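DUF4439 domain-containing protein (Mycobacterium tuberculosis, PDB 2IB0) is of unknown function but adopts a four-helix bundle that places it with the ferritin-like proteins. Local coordinates at residues Y38-V43 with V104-D109. Sequence-based numbering, arbitrary orientation.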
loop_
_atom_site.group_PDB
_atom_site.type_symbol
_atom_site.label_atom_id
_atom_site.label_comp_id
_atom_site.label_asym_id
_atom_site.label_seq_id
_atom_site.Cartn_x
_atom_site.Cartn_y
_atom_site.Cartn_z
ATOM N N TYR A 38 -3.925 -15.744 -13.500
ATOM C CA TYR A 38 -4.977 -16.641 -13.988
ATOM C C TYR A 38 -6.373 -16.050 -13.706
ATOM O O TYR A 38 -7.260 -16.081 -14.568
ATOM C CB TYR A 38 -4.803 -18.021 -13.348
ATOM C CG TYR A 38 -5.928 -19.002 -13.500
ATOM C CD1 TYR A 38 -6.009 -19.813 -14.637
ATOM C CD2 TYR A 38 -6.881 -19.191 -12.484
ATOM C CE1 TYR A 38 -7.028 -20.765 -14.790
ATOM C CE2 TYR A 38 -7.914 -20.177 -12.638
ATOM C CZ TYR A 38 -7.976 -20.935 -13.787
ATOM O OH TYR A 38 -8.927 -21.928 -13.974
ATOM N N GLY A 39 -6.565 -15.483 -12.515
ATOM C CA GLY A 39 -7.881 -15.002 -12.141
ATOM C C GLY A 39 -8.293 -13.789 -12.944
ATOM O O GLY A 39 -9.475 -13.559 -13.189
ATOM N N TYR A 40 -7.321 -12.962 -13.316
ATOM C CA TYR A 40 -7.654 -11.767 -14.082
ATOM C C TYR A 40 -8.076 -12.093 -15.517
ATOM O O TYR A 40 -8.734 -11.287 -16.139
ATOM C CB TYR A 40 -6.519 -10.760 -14.083
ATOM C CG TYR A 40 -6.581 -9.693 -13.013
ATOM C CD1 TYR A 40 -5.639 -9.647 -11.996
ATOM C CD2 TYR A 40 -7.607 -8.728 -13.015
ATOM C CE1 TYR A 40 -5.698 -8.630 -10.987
ATOM C CE2 TYR A 40 -7.685 -7.756 -12.037
ATOM C CZ TYR A 40 -6.722 -7.708 -11.009
ATOM O OH TYR A 40 -6.777 -6.701 -10.050
ATOM N N GLY A 41 -7.676 -13.262 -16.035
ATOM C CA GLY A 41 -8.256 -13.766 -17.270
ATOM C C GLY A 41 -9.774 -13.860 -17.136
ATOM O O GLY A 41 -10.501 -13.539 -18.070
ATOM N N ILE A 42 -10.247 -14.345 -15.988
ATOM C CA ILE A 42 -11.676 -14.473 -15.749
ATOM C C ILE A 42 -12.320 -13.096 -15.507
ATOM O O ILE A 42 -13.370 -12.797 -16.057
ATOM C CB ILE A 42 -11.970 -15.454 -14.601
ATOM C CG1 ILE A 42 -11.691 -16.899 -15.067
ATOM C CG2 ILE A 42 -13.452 -15.416 -14.210
ATOM C CD1 ILE A 42 -10.201 -17.304 -14.982
ATOM N N VAL A 43 -11.666 -12.255 -14.712
ATOM C CA VAL A 43 -12.110 -10.883 -14.524
ATOM C C VAL A 43 -12.328 -10.250 -15.895
ATOM O O VAL A 43 -13.406 -9.706 -16.171
ATOM C CB VAL A 43 -11.095 -10.081 -13.683
ATOM C CG1 VAL A 43 -11.461 -8.590 -13.619
ATOM C CG2 VAL A 43 -10.989 -10.673 -12.295
ATOM N N VAL A 104 -10.887 -7.676 -6.168
ATOM C CA VAL A 104 -10.555 -7.133 -4.816
ATOM C C VAL A 104 -9.995 -8.291 -3.951
ATOM O O VAL A 104 -8.973 -8.167 -3.271
ATOM C CB VAL A 104 -11.815 -6.526 -4.125
ATOM C CG1 VAL A 104 -11.526 -6.122 -2.635
ATOM C CG2 VAL A 104 -12.357 -5.373 -4.943
ATOM N N ARG A 105 -10.683 -9.419 -3.956
ATOM C CA ARG A 105 -10.238 -10.541 -3.136
ATOM C C ARG A 105 -8.799 -10.961 -3.525
ATOM O O ARG A 105 -7.980 -11.262 -2.654
ATOM C CB ARG A 105 -11.203 -11.722 -3.265
ATOM C CG ARG A 105 -10.550 -13.021 -2.824
ATOM C CD ARG A 105 -10.302 -13.086 -1.294
ATOM N NE ARG A 105 -11.306 -13.976 -0.722
ATOM C CZ ARG A 105 -11.093 -15.241 -0.380
ATOM N NH1 ARG A 105 -9.878 -15.796 -0.471
ATOM N NH2 ARG A 105 -12.106 -15.934 0.092
ATOM N N MET A 106 -8.509 -10.966 -4.822
ATOM C CA MET A 106 -7.200 -11.380 -5.313
ATOM C C MET A 106 -6.091 -10.409 -4.893
ATOM O O MET A 106 -5.068 -10.827 -4.425
ATOM C CB MET A 106 -7.213 -11.629 -6.829
ATOM C CG MET A 106 -8.122 -12.796 -7.290
ATOM S SD MET A 106 -7.676 -13.267 -8.977
ATOM C CE MET A 106 -8.178 -11.714 -9.791
ATOM N N GLU A 107 -6.381 -9.116 -4.937
ATOM C CA GLU A 107 -5.449 -8.051 -4.539
ATOM C C GLU A 107 -5.207 -8.073 -3.048
ATOM O O GLU A 107 -4.082 -7.913 -2.600
ATOM C CB GLU A 107 -6.012 -6.711 -5.004
ATOM C CG GLU A 107 -6.032 -6.544 -6.571
ATOM C CD GLU A 107 -4.645 -6.714 -7.288
ATOM O OE1 GLU A 107 -3.549 -6.642 -6.662
ATOM O OE2 GLU A 107 -4.653 -6.886 -8.523
ATOM N N ASN A 108 -6.288 -8.236 -2.274
ATOM C CA ASN A 108 -6.207 -8.421 -0.833
ATOM C C ASN A 108 -5.394 -9.652 -0.436
ATOM O O ASN A 108 -4.579 -9.564 0.459
ATOM C CB ASN A 108 -7.609 -8.456 -0.195
ATOM C CG ASN A 108 -8.258 -7.068 -0.114
ATOM O OD1 ASN A 108 -9.473 -6.928 0.071
ATOM N ND2 ASN A 108 -7.460 -6.057 -0.238
ATOM N N ASP A 109 -5.600 -10.797 -1.094
ATOM C CA ASP A 109 -4.766 -11.968 -0.851
ATOM C C ASP A 109 -3.281 -11.674 -1.219
ATOM O O ASP A 109 -2.353 -12.199 -0.595
ATOM C CB ASP A 109 -5.247 -13.173 -1.709
ATOM C CG ASP A 109 -6.554 -13.823 -1.192
ATOM O OD1 ASP A 109 -7.010 -13.547 -0.050
ATOM O OD2 ASP A 109 -7.112 -14.678 -1.948
#
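In the four-helix bundle of this ferritin-clan protein, helices 18-46 and 96-120 run antiparallel, and the segments 38-43 and 104-109 illustrate how one pair of bundle helices can combine apolar packing with a buried polar link. Their axes stand 10.9 Å apart at an angle of 161°.

The apolar part centres on Met106, whose side chain points at the facing helix. Its thioether sulfur SD lies 3.6 Å from Gly39 CA, so the thioether rests directly on the glycine backbone. A bend at the last torsion sets the methyl CE over one face of the Tyr40 ring, 4.0 Å from the centroid and 14° off the ring normal, a CH-pi contact. The same methyl meets Val43 CG2 tip to tip. Ala58 and Leu59 of helix 52-75 also pack on Tyr40, while Trp144 of helix 124-150 touches Val43, so all four helices join this core.

The polar part is the one hydrogen bond between the two segments. Glu107, bent at chi2, crosses the tyrosine at about a right angle and brings its carboxylate to the ring edge. His62 NE2 also bonds OE2, so this buried oxygen is gripped twice. Tyr40 OH donates to the anti lone pair of Glu107 OE2 across 2.6 Å, with ring and carboxylate planes 46° apart.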